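Local coordinates for L-Ala-D/L-Glu Epimerase (PDB 1JPD), which belongs to the enolase superfamily, pairing an N-terminal alpha-plus-beta capping domain with a C-terminal beta/alpha barrel, at residues Glu80-Leu85 with Gly256-Leu261; Met62-Ser67 with Gly88-Ala93; Leu150-Leu155 with Phe298-Gly303. All blocks are in the same frame, centred on the assembly; numbering follows the deposited sequence.

Overall arrangement
Contacts 1 and 2 are neighbours, their centres 12 Å apart, while the centre of contact 3 lies 26 Å from that of contact 1 and 27 Å from that of contact 2. Contact 2 is internal to the N-terminal domain and joins helix 58-66 to helix 89-104. Contact 1 reaches from helix 78-84, which directly precedes helix 89-104, to barrel helix 257-269, and Arg91 of contact 2 packs against Gln82 of contact 1. Contact 3 spans barrel strands 150-154 and 298-299. Along the chain contact 2 closes before contact 3 opens, whereas contact 1 alternates with both. Contact 1, with 170 residues between its segments, joins the N-terminal domain to the barrel; contacts 2 and 3 each stay inside one of them.

Contact 1: residues Glu80-Leu85 with Gly256-Leu261; sequences ELQKIL and GLTEAL
The carboxamide of Gln82 leans against Thr258, and this is the tightly packed part of the contact. Gln82 NE2 lies 3.7 Å from Thr258 CB, and CD of the same glutamine is 4.1 Å from Thr258 CG2. The two side chains meet obliquely. Gln82 gets there by a folded route: CG sits beside its own backbone N (chi1 -57°) and the chain bends again at chi2, -53°, which turns the amide toward helix 257-269. Thr258 offers carbon to it, for its OG1 is engaged by Asp95 and Trp99 of helix 89-104. Gln82 NE2 also makes a weak hydrogen bond back to Arg78 O, one turn earlier.

The looser part lies toward Glu259, where two waters mediate. Gln82 OE1 is 4.4 Å from Glu259 CB. Water 1 donates to Gln82 OE1 at 3.0 Å and accepts from Glu259 N, also at 3.0 Å. That amide belongs to the first turn of a helix whose N-cap is Gly256, so the water takes a donor that has no preceding helical carbonyl to use. A second bridge, through water 2 to Glu259 OE1, is doubtful in detail; Glu259 OE2 is in a salt bridge with Arg234. The guanidinium of Arg91, from helix 89-104, packs beside Gln82 OE1, and its positive charge, with that of the nearby helix N-terminus, would suit the oxygen. The contact joins the N-terminal capping domain to a helix of the C-terminal barrel, the two-domain build of the enolase superfamily.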
loop_
_atom_site.group_PDB
_atom_site.type_symbol
_atom_site.label_atom_id
_atom_site.label_comp_id
_atom_site.label_asym_id
_atom_site.label_seq_id
_atom_site.Cartn_x
_atom_site.Cartn_y
_atom_site.Cartn_z
ATOM N N GLU A 80 16.446 1.916 16.921
ATOM C CA GLU A 80 16.571 0.725 17.761
ATOM C C GLU A 80 15.449 -0.278 17.492
ATOM O O GLU A 80 15.646 -1.487 17.608
ATOM C CB GLU A 80 16.564 1.102 19.255
ATOM C CG GLU A 80 17.616 2.130 19.678
ATOM C CD GLU A 80 17.617 2.400 21.180
ATOM O OE1 GLU A 80 18.158 1.569 21.944
ATOM O OE2 GLU A 80 17.070 3.441 21.601
ATOM N N LEU A 81 14.271 0.226 17.129
ATOM C CA LEU A 81 13.114 -0.629 16.857
ATOM C C LEU A 81 13.291 -1.567 15.664
ATOM O O LEU A 81 12.728 -2.659 15.644
ATOM C CB LEU A 81 11.868 0.228 16.635
ATOM C CG LEU A 81 10.594 -0.523 16.253
ATOM C CD1 LEU A 81 10.189 -1.464 17.377
ATOM C CD2 LEU A 81 9.492 0.476 15.964
ATOM N N GLN A 82 14.069 -1.136 14.674
ATOM C CA GLN A 82 14.311 -1.927 13.469
ATOM C C GLN A 82 15.022 -3.252 13.754
ATOM O O GLN A 82 14.871 -4.227 13.009
ATOM C CB GLN A 82 15.141 -1.118 12.465
ATOM C CG GLN A 82 14.531 0.218 12.057
ATOM C CD GLN A 82 13.102 0.089 11.563
ATOM O OE1 GLN A 82 12.803 -0.724 10.689
ATOM N NE2 GLN A 82 12.213 0.900 12.116
ATOM N N LYS A 83 15.793 -3.288 14.837
ATOM C CA LYS A 83 16.538 -4.488 15.192
ATOM C C LYS A 83 15.790 -5.401 16.162
ATOM O O LYS A 83 16.116 -6.581 16.272
ATOM C CB LYS A 83 17.892 -4.092 15.774
ATOM C CG LYS A 83 18.682 -3.145 14.884
ATOM C CD LYS A 83 19.862 -2.557 15.630
ATOM C CE LYS A 83 20.485 -1.410 14.865
ATOM N NZ LYS A 83 21.424 -0.654 15.744
ATOM N N ILE A 84 14.783 -4.860 16.849
ATOM C CA ILE A 84 13.989 -5.639 17.803
ATOM C C ILE A 84 12.908 -6.506 17.149
ATOM O O ILE A 84 12.895 -7.724 17.315
ATOM C CB ILE A 84 13.291 -4.729 18.844
ATOM C CG1 ILE A 84 14.329 -4.064 19.743
ATOM C CG2 ILE A 84 12.314 -5.549 19.684
ATOM C CD1 ILE A 84 13.721 -3.111 20.757
ATOM N N LEU A 85 11.992 -5.879 16.417
ATOM C CA LEU A 85 10.908 -6.617 15.766
ATOM C C LEU A 85 11.160 -6.810 14.275
ATOM O O LEU A 85 11.891 -6.040 13.652
ATOM C CB LEU A 85 9.577 -5.875 15.942
ATOM C CG LEU A 85 9.022 -5.620 17.343
ATOM C CD1 LEU A 85 7.736 -4.826 17.212
ATOM C CD2 LEU A 85 8.761 -6.939 18.060
ATOM N N GLY A 256 6.754 -0.382 8.665
ATOM C CA GLY A 256 6.970 0.995 9.068
ATOM C C GLY A 256 7.521 1.917 7.990
ATOM O O GLY A 256 8.067 1.476 6.975
ATOM N N LEU A 257 7.382 3.215 8.226
ATOM C CA LEU A 257 7.848 4.224 7.289
ATOM C C LEU A 257 9.362 4.188 7.137
ATOM O O LEU A 257 9.888 4.395 6.046
ATOM C CB LEU A 257 7.397 5.611 7.762
ATOM C CG LEU A 257 7.774 6.870 6.969
ATOM C CD1 LEU A 257 7.289 6.771 5.532
ATOM C CD2 LEU A 257 7.145 8.083 7.651
ATOM N N THR A 258 10.072 3.903 8.223
ATOM C CA THR A 258 11.526 3.869 8.150
ATOM C C THR A 258 12.047 2.906 7.084
ATOM O O THR A 258 12.914 3.267 6.288
ATOM C CB THR A 258 12.141 3.497 9.503
ATOM O OG1 THR A 258 11.654 4.395 10.510
ATOM C CG2 THR A 258 13.657 3.594 9.430
ATOM N N GLU A 259 11.524 1.681 7.062
ATOM C CA GLU A 259 11.960 0.701 6.076
ATOM C C GLU A 259 11.412 1.075 4.703
ATOM O O GLU A 259 12.092 0.910 3.693
ATOM C CB GLU A 259 11.492 -0.702 6.463
ATOM C CG GLU A 259 11.961 -1.810 5.527
ATOM C CD GLU A 259 13.478 -1.947 5.475
ATOM O OE1 GLU A 259 14.139 -1.546 6.455
ATOM O OE2 GLU A 259 14.007 -2.468 4.464
ATOM N N ALA A 260 10.187 1.586 4.666
ATOM C CA ALA A 260 9.589 1.985 3.398
ATOM C C ALA A 260 10.503 2.998 2.705
ATOM O O ALA A 260 10.814 2.849 1.523
ATOM C CB ALA A 260 8.203 2.588 3.629
ATOM N N LEU A 261 10.938 4.019 3.446
ATOM C CA LEU A 261 11.825 5.048 2.905
ATOM C C LEU A 261 13.134 4.455 2.388
ATOM O O LEU A 261 13.576 4.769 1.281
ATOM C CB LEU A 261 12.128 6.114 3.972
ATOM C CG LEU A 261 10.972 7.067 4.323
ATOM C CD1 LEU A 261 11.284 7.849 5.583
ATOM C CD2 LEU A 261 10.717 8.000 3.151
HETATM O O HOH W 1 10.318 0.529 9.535
HETATM O O HOH W 2 14.786 -0.820 8.740
#

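Contact 2: residues Met62-Ser67 with Gly88-Ala93; sequences MAQIMS and GAARNA
Ile65 and Ala90 carry the apolar packing, their CA atoms 5.8 Å apart. Ile65 CG1 lies 3.9 Å from Ala90 CB, and its CD1 runs on to within 4.1 Å of Ala93 CB, one turn further along helix 89-104. With CG1 beside the backbone N (chi1 -59°), the long branch turns toward the other helix. Gln64 adds carbon to the same Ala90 methyl: its CB is 3.5 Å from Ala90 CB, and its extended chain lays the flat face of the carboxamide over that methyl.

The segment axes come to 8.7 Å and cross at -52°, with alanine methyls facing helix 58-66. This is helix packing within the N-terminal domain of the mandelate racemase/muconate lactonizing enzyme family, where helices lie over a three-stranded antiparallel sheet; Ile65 and Ala93 both also touch Val35 of strand 29-39.

The polar link runs through solvent. Water 3 accepts a hydrogen bond from Ala90 N at 3.0 Å, in the first turn after N-cap Gly88, and a weak one from Gln64 NE2. Within segment 62-67, Ser67 OG donates to Gln64 O at 2.6 Å.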
loop_
_atom_site.group_PDB
_atom_site.type_symbol
_atom_site.label_atom_id
_atom_site.label_comp_id
_atom_site.label_asym_id
_atom_site.label_seq_id
_atom_site.Cartn_x
_atom_site.Cartn_y
_atom_site.Cartn_z
ATOM N N MET A 62 -0.767 -7.802 18.352
ATOM C CA MET A 62 -0.819 -7.147 19.654
ATOM C C MET A 62 0.219 -7.782 20.566
ATOM O O MET A 62 0.896 -7.092 21.329
ATOM C CB MET A 62 -2.218 -7.255 20.265
ATOM C CG MET A 62 -3.237 -6.398 19.546
ATOM S SD MET A 62 -4.846 -6.439 20.322
ATOM C CE MET A 62 -4.554 -5.321 21.697
ATOM N N ALA A 63 0.360 -9.099 20.469
ATOM C CA ALA A 63 1.346 -9.802 21.275
ATOM C C ALA A 63 2.753 -9.280 20.971
ATOM O O ALA A 63 3.542 -9.042 21.890
ATOM C CB ALA A 63 1.267 -11.299 21.008
ATOM N N GLN A 64 3.070 -9.093 19.690
ATOM C CA GLN A 64 4.395 -8.599 19.313
ATOM C C GLN A 64 4.649 -7.210 19.871
ATOM O O GLN A 64 5.759 -6.906 20.306
ATOM C CB GLN A 64 4.562 -8.547 17.792
ATOM C CG GLN A 64 4.443 -9.874 17.075
ATOM C CD GLN A 64 4.723 -9.737 15.590
ATOM O OE1 GLN A 64 5.846 -9.431 15.182
ATOM N NE2 GLN A 64 3.702 -9.953 14.775
ATOM N N ILE A 65 3.623 -6.362 19.858
ATOM C CA ILE A 65 3.781 -5.002 20.362
ATOM C C ILE A 65 4.022 -5.008 21.872
ATOM O O ILE A 65 4.964 -4.363 22.357
ATOM C CB ILE A 65 2.545 -4.106 20.007
ATOM C CG1 ILE A 65 2.365 -4.057 18.486
ATOM C CG2 ILE A 65 2.753 -2.680 20.536
ATOM C CD1 ILE A 65 1.261 -3.143 18.006
ATOM N N MET A 66 3.185 -5.741 22.606
ATOM C CA MET A 66 3.332 -5.827 24.057
ATOM C C MET A 66 4.753 -6.263 24.368
ATOM O O MET A 66 5.442 -5.652 25.183
ATOM C CB MET A 66 2.368 -6.852 24.660
ATOM C CG MET A 66 0.892 -6.610 24.391
ATOM S SD MET A 66 0.377 -4.904 24.658
ATOM C CE MET A 66 1.027 -4.581 26.302
ATOM N N SER A 67 5.187 -7.322 23.697
ATOM C CA SER A 67 6.521 -7.872 23.895
ATOM C C SER A 67 7.599 -6.800 23.916
ATOM O O SER A 67 8.691 -7.028 24.430
ATOM C CB SER A 67 6.854 -8.863 22.783
ATOM O OG SER A 67 7.503 -8.202 21.708
ATOM N N GLY A 88 6.633 -6.143 9.624
ATOM C CA GLY A 88 5.277 -6.660 9.715
ATOM C C GLY A 88 4.357 -5.608 10.312
ATOM O O GLY A 88 4.811 -4.514 10.645
ATOM N N ALA A 89 3.076 -5.926 10.463
ATOM C CA ALA A 89 2.120 -4.960 11.012
ATOM C C ALA A 89 2.496 -4.396 12.381
ATOM O O ALA A 89 2.310 -3.205 12.636
ATOM C CB ALA A 89 0.729 -5.579 11.081
ATOM N N ALA A 90 3.006 -5.250 13.265
ATOM C CA ALA A 90 3.383 -4.807 14.602
ATOM C C ALA A 90 4.417 -3.696 14.527
ATOM O O ALA A 90 4.202 -2.599 15.052
ATOM C CB ALA A 90 3.926 -5.982 15.430
ATOM N N ARG A 91 5.538 -3.961 13.869
ATOM C CA ARG A 91 6.557 -2.931 13.782
ATOM C C ARG A 91 6.023 -1.681 13.091
ATOM O O ARG A 91 6.434 -0.569 13.417
ATOM C CB ARG A 91 7.802 -3.434 13.049
ATOM C CG ARG A 91 8.994 -2.497 13.218
ATOM C CD ARG A 91 10.273 -3.072 12.640
ATOM N NE ARG A 91 10.335 -2.974 11.182
ATOM C CZ ARG A 91 11.333 -3.451 10.446
ATOM N NH1 ARG A 91 12.355 -4.064 11.033
ATOM N NH2 ARG A 91 11.314 -3.308 9.126
ATOM N N ASN A 92 5.098 -1.858 12.151
ATOM C CA ASN A 92 4.534 -0.721 11.435
ATOM C C ASN A 92 3.816 0.239 12.379
ATOM O O ASN A 92 4.021 1.457 12.308
ATOM C CB ASN A 92 3.578 -1.194 10.340
ATOM C CG ASN A 92 3.076 -0.051 9.474
ATOM O OD1 ASN A 92 3.816 0.901 9.189
ATOM N ND2 ASN A 92 1.821 -0.143 9.038
ATOM N N ALA A 93 2.979 -0.298 13.265
ATOM C CA ALA A 93 2.263 0.549 14.213
ATOM C C ALA A 93 3.248 1.307 15.112
ATOM O O ALA A 93 3.107 2.516 15.317
ATOM C CB ALA A 93 1.325 -0.280 15.057
HETATM O O HOH W 3 3.974 -8.083 12.746
#

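Contact 3: residues Leu150-Leu155 with Phe298-Gly303; sequences LLKVKL and FADLDG
Leu150 packs against the Phe298 ring through both methyls. CD2 of Leu150 meets the ring edge near its plane, 3.6 Å from Phe298 CD2, while CD1 of Leu150 sits to one side of the plane beside CD2 and CE2, 3.9 Å from Phe298 CE2. The two side chains cross at about a right angle.

Two residues along the strand, Lys152 repeats the inward direction with a polar ending. From CB, its CG stands opposite the backbone N (chi1 -178°), and the start of the chain runs out extended from strand 150-154; the side chain also touches Thr127 of strand 121-128. A bend at chi3, 67°, then swings the end toward segment 298-303. CD comes 3.7 Å from Asp300 OD2 and CE 3.6 Å from the same oxygen. The tip, Lys152 NZ, donates a hydrogen bond to Asp300 OD2 at 2.5 Å within a salt bridge. It arrives on the syn side of the carboxylate, 18° out of its plane, while Asp300 OD1 stays 3.7 Å from NZ. Asp302 is a more distant neighbour: its OD2 is 5.9 Å from Lys152 NZ and accepts a hydrogen bond from Trp306.

Strands 150-154 and 298-299 probably flank strand 121-128, which Ala299 touches through Val122, where the beta/alpha barrel closes. Lys152-Val153-Lys154 is consistent with the Lys-x-Lys motif that this family carries on its second barrel strand. The chemistry divides along the strands: hydrocarbon packing at Leu150 and Phe298, then an opposite-charge pair that ties the lysine of strand 150-154 to the loop after strand 298-299 at the barrel mouth, the end where beta/alpha barrels carry their active sites.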
loop_
_atom_site.group_PDB
_atom_site.type_symbol
_atom_site.label_atom_id
_atom_site.label_comp_id
_atom_site.label_asym_id
_atom_site.label_seq_id
_atom_site.Cartn_x
_atom_site.Cartn_y
_atom_site.Cartn_z
ATOM N N LEU A 150 -6.649 7.582 -13.092
ATOM C CA LEU A 150 -5.938 6.313 -12.969
ATOM C C LEU A 150 -6.919 5.247 -12.510
ATOM O O LEU A 150 -7.494 5.355 -11.434
ATOM C CB LEU A 150 -4.803 6.444 -11.951
ATOM C CG LEU A 150 -3.998 5.182 -11.638
ATOM C CD1 LEU A 150 -3.363 4.644 -12.909
ATOM C CD2 LEU A 150 -2.931 5.502 -10.616
ATOM N N LEU A 151 -7.117 4.226 -13.336
ATOM C CA LEU A 151 -8.025 3.134 -13.016
ATOM C C LEU A 151 -7.239 1.851 -12.770
ATOM O O LEU A 151 -6.351 1.500 -13.552
ATOM C CB LEU A 151 -9.003 2.888 -14.169
ATOM C CG LEU A 151 -9.934 4.019 -14.599
ATOM C CD1 LEU A 151 -10.814 3.559 -15.756
ATOM C CD2 LEU A 151 -10.789 4.444 -13.413
ATOM N N LYS A 152 -7.554 1.155 -11.680
ATOM C CA LYS A 152 -6.888 -0.110 -11.389
ATOM C C LYS A 152 -7.886 -1.195 -11.742
ATOM O O LYS A 152 -8.878 -1.382 -11.037
ATOM C CB LYS A 152 -6.503 -0.217 -9.912
ATOM C CG LYS A 152 -5.762 -1.507 -9.576
ATOM C CD LYS A 152 -5.280 -1.538 -8.131
ATOM C CE LYS A 152 -6.434 -1.597 -7.142
ATOM N NZ LYS A 152 -5.955 -1.532 -5.737
ATOM N N VAL A 153 -7.641 -1.896 -12.843
ATOM C CA VAL A 153 -8.553 -2.950 -13.271
ATOM C C VAL A 153 -8.206 -4.262 -12.600
ATOM O O VAL A 153 -7.086 -4.760 -12.741
ATOM C CB VAL A 153 -8.503 -3.148 -14.800
ATOM C CG1 VAL A 153 -9.449 -4.258 -15.205
ATOM C CG2 VAL A 153 -8.884 -1.856 -15.505
ATOM N N LYS A 154 -9.162 -4.808 -11.855
ATOM C CA LYS A 154 -8.961 -6.084 -11.171
ATOM C C LYS A 154 -9.316 -7.206 -12.147
ATOM O O LYS A 154 -10.378 -7.181 -12.768
ATOM C CB LYS A 154 -9.864 -6.178 -9.932
ATOM C CG LYS A 154 -9.387 -5.391 -8.727
ATOM C CD LYS A 154 -8.847 -6.323 -7.638
ATOM C CE LYS A 154 -8.453 -5.546 -6.380
ATOM N NZ LYS A 154 -9.613 -4.856 -5.726
ATOM N N LEU A 155 -8.433 -8.181 -12.302
ATOM C CA LEU A 155 -8.720 -9.288 -13.211
ATOM C C LEU A 155 -8.372 -10.639 -12.603
ATOM O O LEU A 155 -7.455 -10.759 -11.782
ATOM C CB LEU A 155 -7.942 -9.145 -14.528
ATOM C CG LEU A 155 -8.224 -7.986 -15.480
ATOM C CD1 LEU A 155 -7.269 -8.070 -16.669
ATOM C CD2 LEU A 155 -9.661 -8.046 -15.947
ATOM N N PHE A 298 2.791 5.609 -9.150
ATOM C CA PHE A 298 1.363 5.450 -8.905
ATOM C C PHE A 298 1.108 5.434 -7.411
ATOM O O PHE A 298 1.919 4.924 -6.646
ATOM C CB PHE A 298 0.842 4.145 -9.511
ATOM C CG PHE A 298 1.105 4.011 -10.978
ATOM C CD1 PHE A 298 2.205 3.292 -11.437
ATOM C CD2 PHE A 298 0.274 4.633 -11.907
ATOM C CE1 PHE A 298 2.473 3.196 -12.797
ATOM C CE2 PHE A 298 0.536 4.542 -13.267
ATOM C CZ PHE A 298 1.637 3.824 -13.713
ATOM N N ALA A 299 -0.017 6.005 -7.003
ATOM C CA ALA A 299 -0.389 6.026 -5.599
ATOM C C ALA A 299 -1.739 5.337 -5.457
ATOM O O ALA A 299 -2.726 5.764 -6.058
ATOM C CB ALA A 299 -0.482 7.456 -5.092
ATOM N N ASP A 300 -1.774 4.259 -4.684
ATOM C CA ASP A 300 -3.016 3.536 -4.438
ATOM C C ASP A 300 -3.245 3.670 -2.931
ATOM O O ASP A 300 -2.889 2.781 -2.151
ATOM C CB ASP A 300 -2.860 2.068 -4.850
ATOM C CG ASP A 300 -4.168 1.303 -4.782
ATOM O OD1 ASP A 300 -5.220 1.942 -4.566
ATOM O OD2 ASP A 300 -4.155 0.062 -4.949
ATOM N N LEU A 301 -3.834 4.800 -2.530
ATOM C CA LEU A 301 -4.061 5.089 -1.116
ATOM C C LEU A 301 -5.507 5.276 -0.687
ATOM O O LEU A 301 -5.754 5.823 0.386
ATOM C CB LEU A 301 -3.292 6.353 -0.725
ATOM C CG LEU A 301 -1.803 6.450 -1.061
ATOM C CD1 LEU A 301 -1.331 7.894 -0.895
ATOM C CD2 LEU A 301 -1.014 5.509 -0.161
ATOM N N ASP A 302 -6.469 4.823 -1.483
ATOM C CA ASP A 302 -7.857 5.039 -1.097
ATOM C C ASP A 302 -8.444 4.029 -0.106
ATOM O O ASP A 302 -9.658 3.938 0.050
ATOM C CB ASP A 302 -8.756 5.161 -2.348
ATOM C CG ASP A 302 -8.992 3.833 -3.058
ATOM O OD1 ASP A 302 -9.766 3.838 -4.040
ATOM O OD2 ASP A 302 -8.420 2.797 -2.647
ATOM N N GLY A 303 -7.586 3.286 0.580
ATOM C CA GLY A 303 -8.077 2.322 1.551
ATOM C C GLY A 303 -9.202 2.856 2.431
ATOM O O GLY A 303 -10.227 2.197 2.592
#